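Local coordinates for probable disease resistance protein At5g66900 (Arabidopsis thaliana, PDB 7L7W) that probably acts in plant immunity as a helper receptor forming a calcium-permeable, nonselective cation channel; this chain is the receptor's N-terminal RPW8-like CC-R four-helix-bundle domain, at residues D43-L54 and I107-I117. The protein carries 2 engineered substitutions. Residues are numbered along the deposited sequence; the frame is centred on the assembly and turned at random.
Sequences DLVSTMEILFPL and INKDMLKFCQI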
ATOM      1  N   ASP A  43       9.098  10.232  12.906  1.00 62.31           N
ATOM      2  CA  ASP A  43       8.654  10.013  14.283  1.00 68.38           C
ATOM      3  C   ASP A  43       9.668   9.200  15.091  1.00 70.51           C
ATOM      4  O   ASP A  43      10.086   9.610  16.190  1.00 73.76           O
ATOM      5  CB  ASP A  43       7.289   9.331  14.276  1.00 59.10           C
ATOM      6  CG  ASP A  43       6.230  10.182  13.607  1.00 80.08           C
ATOM      7  OD1 ASP A  43       6.156  11.383  13.942  1.00 88.52           O
ATOM      8  OD2 ASP A  43       5.488   9.668  12.729  1.00 88.32           O
ATOM      9  N   LEU A  44      10.088   8.052  14.560  1.00 63.88           N
ATOM     10  CA  LEU A  44      10.980   7.207  15.334  1.00 57.43           C
ATOM     11  C   LEU A  44      12.374   7.821  15.441  1.00 66.40           C
ATOM     12  O   LEU A  44      12.986   7.758  16.514  1.00 68.93           O
ATOM     13  CB  LEU A  44      11.038   5.794  14.750  1.00 52.83           C
ATOM     14  CG  LEU A  44      11.717   4.798  15.706  1.00 59.57           C
ATOM     15  CD1 LEU A  44      10.909   4.472  17.001  1.00 53.38           C
ATOM     16  CD2 LEU A  44      12.179   3.530  15.005  1.00 46.07           C
ATOM     17  N   VAL A  45      12.897   8.441  14.372  1.00 59.59           N
ATOM     18  CA  VAL A  45      14.236   8.998  14.541  1.00 65.82           C
ATOM     19  C   VAL A  45      14.187  10.239  15.422  1.00 70.92           C
ATOM     20  O   VAL A  45      15.163  10.537  16.116  1.00 70.49           O
ATOM     21  CB  VAL A  45      14.962   9.303  13.216  1.00 59.81           C
ATOM     22  CG1 VAL A  45      14.771   8.189  12.213  1.00 56.67           C
ATOM     23  CG2 VAL A  45      14.586  10.654  12.689  1.00 66.33           C
ATOM     24  N   SER A  46      13.062  10.955  15.469  1.00 63.80           N
ATOM     25  CA  SER A  46      12.997  12.075  16.403  1.00 59.31           C
ATOM     26  C   SER A  46      13.063  11.573  17.842  1.00 64.53           C
ATOM     27  O   SER A  46      13.822  12.107  18.670  1.00 70.01           O
ATOM     28  CB  SER A  46      11.733  12.899  16.187  1.00 60.45           C
ATOM     29  OG  SER A  46      10.745  12.521  17.128  1.00 76.26           O
ATOM     30  N   THR A  47      12.275  10.538  18.162  1.00 60.36           N
ATOM     31  CA  THR A  47      12.361   9.980  19.505  1.00 64.08           C
ATOM     32  C   THR A  47      13.757   9.444  19.802  1.00 63.16           C
ATOM     33  O   THR A  47      14.311   9.698  20.877  1.00 62.25           O
ATOM     34  CB  THR A  47      11.319   8.890  19.702  1.00 70.19           C
ATOM     35  OG1 THR A  47      10.050   9.502  19.950  1.00 73.08           O
ATOM     36  CG2 THR A  47      11.691   8.009  20.889  1.00 68.78           C
ATOM     37  N   MET A  48      14.354   8.735  18.846  1.00 63.98           N
ATOM     38  CA  MET A  48      15.678   8.163  19.065  1.00 67.34           C
ATOM     39  C   MET A  48      16.753   9.242  19.196  1.00 65.52           C
ATOM     40  O   MET A  48      17.749   9.040  19.894  1.00 67.60           O
ATOM     41  CB  MET A  48      16.027   7.196  17.926  1.00 65.02           C
ATOM     42  CG  MET A  48      15.259   5.865  17.980  1.00 66.67           C
ATOM     43  SD  MET A  48      15.787   4.610  16.764  1.00 65.03           S
ATOM     44  CE  MET A  48      15.382   5.384  15.189  1.00 67.70           C
ATOM     45  N   GLU A  49      16.570  10.393  18.556  1.00 70.47           N
ATOM     46  CA  GLU A  49      17.545  11.460  18.693  1.00 64.58           C
ATOM     47  C   GLU A  49      17.393  12.177  20.025  1.00 63.37           C
ATOM     48  O   GLU A  49      18.384  12.695  20.554  1.00 60.73           O
ATOM     49  CB  GLU A  49      17.434  12.419  17.505  1.00 58.81           C
ATOM     50  CG  GLU A  49      18.115  11.838  16.260  1.00 68.21           C
ATOM     51  CD  GLU A  49      18.028  12.721  15.020  1.00 84.24           C
ATOM     52  OE1 GLU A  49      16.955  13.333  14.766  1.00 85.83           O
ATOM     53  OE2 GLU A  49      19.041  12.773  14.279  1.00 82.34           O
ATOM     54  N   ILE A  50      16.174  12.201  20.577  1.00 58.21           N
ATOM     55  CA  ILE A  50      16.000  12.617  21.973  1.00 59.66           C
ATOM     56  C   ILE A  50      16.730  11.657  22.909  1.00 68.75           C
ATOM     57  O   ILE A  50      17.423  12.069  23.848  1.00 65.78           O
ATOM     58  CB  ILE A  50      14.508  12.678  22.340  1.00 63.12           C
ATOM     59  CG1 ILE A  50      13.781  13.781  21.585  1.00 58.18           C
ATOM     60  CG2 ILE A  50      14.334  12.813  23.857  1.00 51.77           C
ATOM     61  CD1 ILE A  50      12.263  13.622  21.684  1.00 59.19           C
ATOM     62  N   LEU A  51      16.537  10.355  22.696  1.00 68.72           N
ATOM     63  CA  LEU A  51      17.119   9.361  23.589  1.00 66.91           C
ATOM     64  C   LEU A  51      18.640   9.261  23.452  1.00 64.90           C
ATOM     65  O   LEU A  51      19.301   8.798  24.386  1.00 59.76           O
ATOM     66  CB  LEU A  51      16.459   8.005  23.326  1.00 61.14           C
ATOM     67  CG  LEU A  51      17.108   6.725  23.855  1.00 67.47           C
ATOM     68  CD1 LEU A  51      16.757   6.520  25.333  1.00 62.96           C
ATOM     69  CD2 LEU A  51      16.699   5.515  23.013  1.00 65.89           C
ATOM     70  N   PHE A  52      19.202   9.700  22.324  1.00 62.45           N
ATOM     71  CA  PHE A  52      20.619   9.473  22.040  1.00 67.58           C
ATOM     72  C   PHE A  52      21.588  10.103  23.046  1.00 68.81           C
ATOM     73  O   PHE A  52      22.571   9.438  23.420  1.00 65.15           O
ATOM     74  CB  PHE A  52      20.922   9.951  20.614  1.00 59.59           C
ATOM     75  CG  PHE A  52      22.315   9.678  20.190  1.00 61.93           C
ATOM     76  CD1 PHE A  52      22.700   8.399  19.841  1.00 60.71           C
ATOM     77  CD2 PHE A  52      23.260  10.689  20.177  1.00 65.65           C
ATOM     78  CE1 PHE A  52      24.007   8.126  19.463  1.00 66.12           C
ATOM     79  CE2 PHE A  52      24.571  10.428  19.796  1.00 64.27           C
ATOM     80  CZ  PHE A  52      24.944   9.142  19.438  1.00 63.52           C
ATOM     81  N   PRO A  53      21.417  11.352  23.486  1.00 61.84           N
ATOM     82  CA  PRO A  53      22.366  11.883  24.476  1.00 71.25           C
ATOM     83  C   PRO A  53      22.287  11.149  25.805  1.00 71.18           C
ATOM     84  O   PRO A  53      23.300  11.006  26.507  1.00 71.81           O
ATOM     85  CB  PRO A  53      21.940  13.352  24.616  1.00 66.38           C
ATOM     86  CG  PRO A  53      21.102  13.622  23.437  1.00 70.34           C
ATOM     87  CD  PRO A  53      20.396  12.349  23.152  1.00 62.33           C
ATOM     88  N   LEU A  54      21.097  10.682  26.172  1.00 67.05           N
ATOM     89  CA  LEU A  54      20.958   9.897  27.391  1.00 66.74           C
ATOM     90  C   LEU A  54      21.747   8.597  27.294  1.00 67.59           C
ATOM     91  O   LEU A  54      22.355   8.153  28.278  1.00 73.30           O
ATOM     92  CB  LEU A  54      19.482   9.636  27.656  1.00 63.78           C
ATOM     93  CG  LEU A  54      19.117   8.928  28.939  1.00 70.88           C
ATOM     94  CD1 LEU A  54      18.103   9.780  29.666  1.00 79.68           C
ATOM     95  CD2 LEU A  54      18.517   7.593  28.574  1.00 69.96           C
ATOM     96  N   ILE A 107       7.246   0.879  20.068  1.00 65.31           N
ATOM     97  CA  ILE A 107       8.674   1.059  20.326  1.00 64.50           C
ATOM     98  C   ILE A 107       8.932   2.506  20.695  1.00 63.81           C
ATOM     99  O   ILE A 107       9.513   2.808  21.745  1.00 66.09           O
ATOM    100  CB  ILE A 107       9.510   0.632  19.111  1.00 63.81           C
ATOM    101  CG1 ILE A 107       9.302  -0.864  18.831  1.00 68.18           C
ATOM    102  CG2 ILE A 107      10.978   0.978  19.337  1.00 59.59           C
ATOM    103  CD1 ILE A 107      10.111  -1.389  17.665  1.00 61.96           C
ATOM    104  N   ASN A 108       8.389   3.416  19.883  1.00 65.11           N
ATOM    105  CA  ASN A 108       8.480   4.847  20.135  1.00 62.80           C
ATOM    106  C   ASN A 108       8.060   5.166  21.564  1.00 65.09           C
ATOM    107  O   ASN A 108       8.831   5.764  22.330  1.00 66.92           O
ATOM    108  CB  ASN A 108       7.598   5.580  19.119  1.00 68.78           C
ATOM    109  CG  ASN A 108       7.824   7.062  19.098  1.00 67.33           C
ATOM    110  OD1 ASN A 108       8.574   7.564  18.261  1.00 74.03           O
ATOM    111  ND2 ASN A 108       7.148   7.784  19.989  1.00 68.29           N
ATOM    112  N   LYS A 109       6.865   4.702  21.969  1.00 62.89           N
ATOM    113  CA  LYS A 109       6.383   5.096  23.288  1.00 70.48           C
ATOM    114  C   LYS A 109       7.354   4.613  24.357  1.00 73.05           C
ATOM    115  O   LYS A 109       7.749   5.388  25.240  1.00 72.25           O
ATOM    116  CB  LYS A 109       4.960   4.578  23.547  1.00 62.58           C
ATOM    117  CG  LYS A 109       4.435   4.886  24.979  1.00 85.17           C
ATOM    118  CD  LYS A 109       4.984   6.259  25.493  1.00 96.19           C
ATOM    119  CE  LYS A 109       4.679   6.604  26.951  1.00 92.46           C
ATOM    120  NZ  LYS A 109       5.634   7.664  27.400  1.00 88.00           N
ATOM    121  N   ASP A 110       7.833   3.374  24.223  1.00 72.19           N
ATOM    122  CA  ASP A 110       8.723   2.821  25.235  1.00 71.60           C
ATOM    123  C   ASP A 110       9.970   3.685  25.363  1.00 78.13           C
ATOM    124  O   ASP A 110      10.341   4.104  26.473  1.00 74.12           O
ATOM    125  CB  ASP A 110       9.062   1.372  24.882  1.00 68.77           C
ATOM    126  CG  ASP A 110       7.851   0.441  25.005  1.00 79.79           C
ATOM    127  OD1 ASP A 110       6.763   0.926  25.396  1.00 80.75           O
ATOM    128  OD2 ASP A 110       7.973  -0.769  24.697  1.00 78.60           O
ATOM    129  N   MET A 111      10.563   4.056  24.218  1.00 70.37           N
ATOM    130  CA  MET A 111      11.779   4.854  24.260  1.00 69.58           C
ATOM    131  C   MET A 111      11.522   6.151  25.004  1.00 71.36           C
ATOM    132  O   MET A 111      12.283   6.522  25.910  1.00 71.08           O
ATOM    133  CB  MET A 111      12.289   5.122  22.846  1.00 60.61           C
ATOM    134  CG  MET A 111      13.121   3.990  22.281  1.00 58.72           C
ATOM    135  SD  MET A 111      13.550   4.211  20.546  1.00 73.89           S
ATOM    136  CE  MET A 111      14.676   2.834  20.303  1.00 60.56           C
ATOM    137  N   LEU A 112      10.389   6.792  24.712  1.00 69.08           N
ATOM    138  CA  LEU A 112      10.094   8.056  25.366  1.00 72.52           C
ATOM    139  C   LEU A 112       9.988   7.876  26.875  1.00 73.00           C
ATOM    140  O   LEU A 112      10.573   8.658  27.637  1.00 76.59           O
ATOM    141  CB  LEU A 112       8.817   8.664  24.795  1.00 68.80           C
ATOM    142  CG  LEU A 112       9.027   9.284  23.411  1.00 73.22           C
ATOM    143  CD1 LEU A 112       7.797  10.047  22.974  1.00 69.67           C
ATOM    144  CD2 LEU A 112      10.260  10.176  23.371  1.00 70.32           C
ATOM    145  N   LYS A 113       9.291   6.827  27.330  1.00 66.25           N
ATOM    146  CA  LYS A 113       9.175   6.666  28.777  1.00 78.10           C
ATOM    147  C   LYS A 113      10.541   6.425  29.402  1.00 72.34           C
ATOM    148  O   LYS A 113      10.832   6.942  30.487  1.00 70.66           O
ATOM    149  CB  LYS A 113       8.217   5.531  29.141  1.00 76.01           C
ATOM    150  CG  LYS A 113       7.924   5.499  30.646  1.00 86.88           C
ATOM    151  CD  LYS A 113       7.702   4.084  31.181  1.00 92.55           C
ATOM    152  CE  LYS A 113       8.950   3.210  31.016  1.00 95.43           C
ATOM    153  NZ  LYS A 113       9.720   3.022  32.286  1.00 93.20           N
ATOM    154  N   PHE A 114      11.413   5.713  28.693  1.00 70.41           N
ATOM    155  CA  PHE A 114      12.745   5.477  29.214  1.00 65.74           C
ATOM    156  C   PHE A 114      13.507   6.779  29.409  1.00 73.63           C
ATOM    157  O   PHE A 114      14.346   6.876  30.307  1.00 76.29           O
ATOM    158  CB  PHE A 114      13.508   4.549  28.283  1.00 63.53           C
ATOM    159  CG  PHE A 114      14.791   4.088  28.852  1.00 76.77           C
ATOM    160  CD1 PHE A 114      14.855   2.886  29.539  1.00 82.14           C
ATOM    161  CD2 PHE A 114      15.936   4.869  28.743  1.00 81.40           C
ATOM    162  CE1 PHE A 114      16.050   2.460  30.101  1.00 87.51           C
ATOM    163  CE2 PHE A 114      17.140   4.455  29.310  1.00 84.46           C
ATOM    164  CZ  PHE A 114      17.196   3.244  29.989  1.00 85.41           C
ATOM    165  N   CYS A 115      13.228   7.791  28.590  1.00 76.97           N
ATOM    166  CA  CYS A 115      13.917   9.069  28.732  1.00 78.69           C
ATOM    167  C   CYS A 115      13.558   9.804  30.021  1.00 77.41           C
ATOM    168  O   CYS A 115      14.081  10.901  30.237  1.00 76.81           O
ATOM    169  CB  CYS A 115      13.609   9.951  27.525  1.00 79.12           C
ATOM    170  SG  CYS A 115      14.364   9.380  25.972  1.00 88.07           S
ATOM    171  N   GLN A 116      12.684   9.242  30.865  1.00 78.80           N
ATOM    172  CA  GLN A 116      12.423   9.756  32.205  1.00 81.37           C
ATOM    173  C   GLN A 116      13.191   8.981  33.278  1.00 78.88           C
ATOM    174  O   GLN A 116      12.787   8.967  34.449  1.00 72.30           O
ATOM    175  CB  GLN A 116      10.922   9.723  32.515  1.00 83.44           C
ATOM    176  CG  GLN A 116      10.007  10.138  31.365  1.00 89.05           C
ATOM    177  CD  GLN A 116      10.239  11.574  30.913  1.00 91.24           C
ATOM    178  OE1 GLN A 116      10.398  12.478  31.741  1.00 99.36           O
ATOM    179  NE2 GLN A 116      10.242  11.795  29.594  1.00 84.61           N
ATOM    180  N   ILE A 117      14.267   8.318  32.898  1.00 71.70           N
ATOM    181  CA  ILE A 117      15.033   7.523  33.840  1.00 71.11           C
ATOM    182  C   ILE A 117      15.824   8.456  34.752  1.00 81.51           C
ATOM    183  O   ILE A 117      16.389   9.464  34.308  1.00 79.19           O
ATOM    184  CB  ILE A 117      15.942   6.544  33.075  1.00 74.15           C
ATOM    185  CG1 ILE A 117      16.654   5.586  34.038  1.00 77.75           C
ATOM    186  CG2 ILE A 117      16.914   7.289  32.165  1.00 67.81           C
ATOM    187  CD1 ILE A 117      15.938   4.272  34.205  1.00 80.88           C
TER
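Leu54 meets the Phe114 ring at its edge, in the ring plane, with Leu54 CD2 3.5 Å from Phe114 CE2, while Leu51 CD1 approaches the ring obliquely, 3.9 Å from Phe114 CD2. CG of Phe114 stands anti to the backbone N (chi1 -171°), which brings the ring to these two leucines; its side chain also touches Glu74 and Leu75 of helix 70-88. The other branch of Leu54, CD1, lies 3.7 Å from Ile117 CG2. Cys115 sets its SG against the backbone of the partner helix, 3.6 Å from Leu51 CA. One turn back, Met111 is anti about CB-CG (chi2 173°), which carries its SD to Met48 CG, 3.5 Å away. Met111 CB meets Thr47 CG2 at 3.5 Å, and its CG faces Leu51 CD2. Met48 and Leu51 also touch helix 20-32, and Met111 touches Ala82, so this side of the contact faces helices 20-32 and 70-88 in the four-helix bundle. The axes of segments 43-54 and 107-114 come within 9.4 Å, at 24°, running in nearly the same direction. Thr47 is buried, its OG1 beside the Asn108 amide and Leu112 CD2; otherwise aliphatic, sulfur and aromatic groups dominate, implying cohesion mainly through hydrophobic burial.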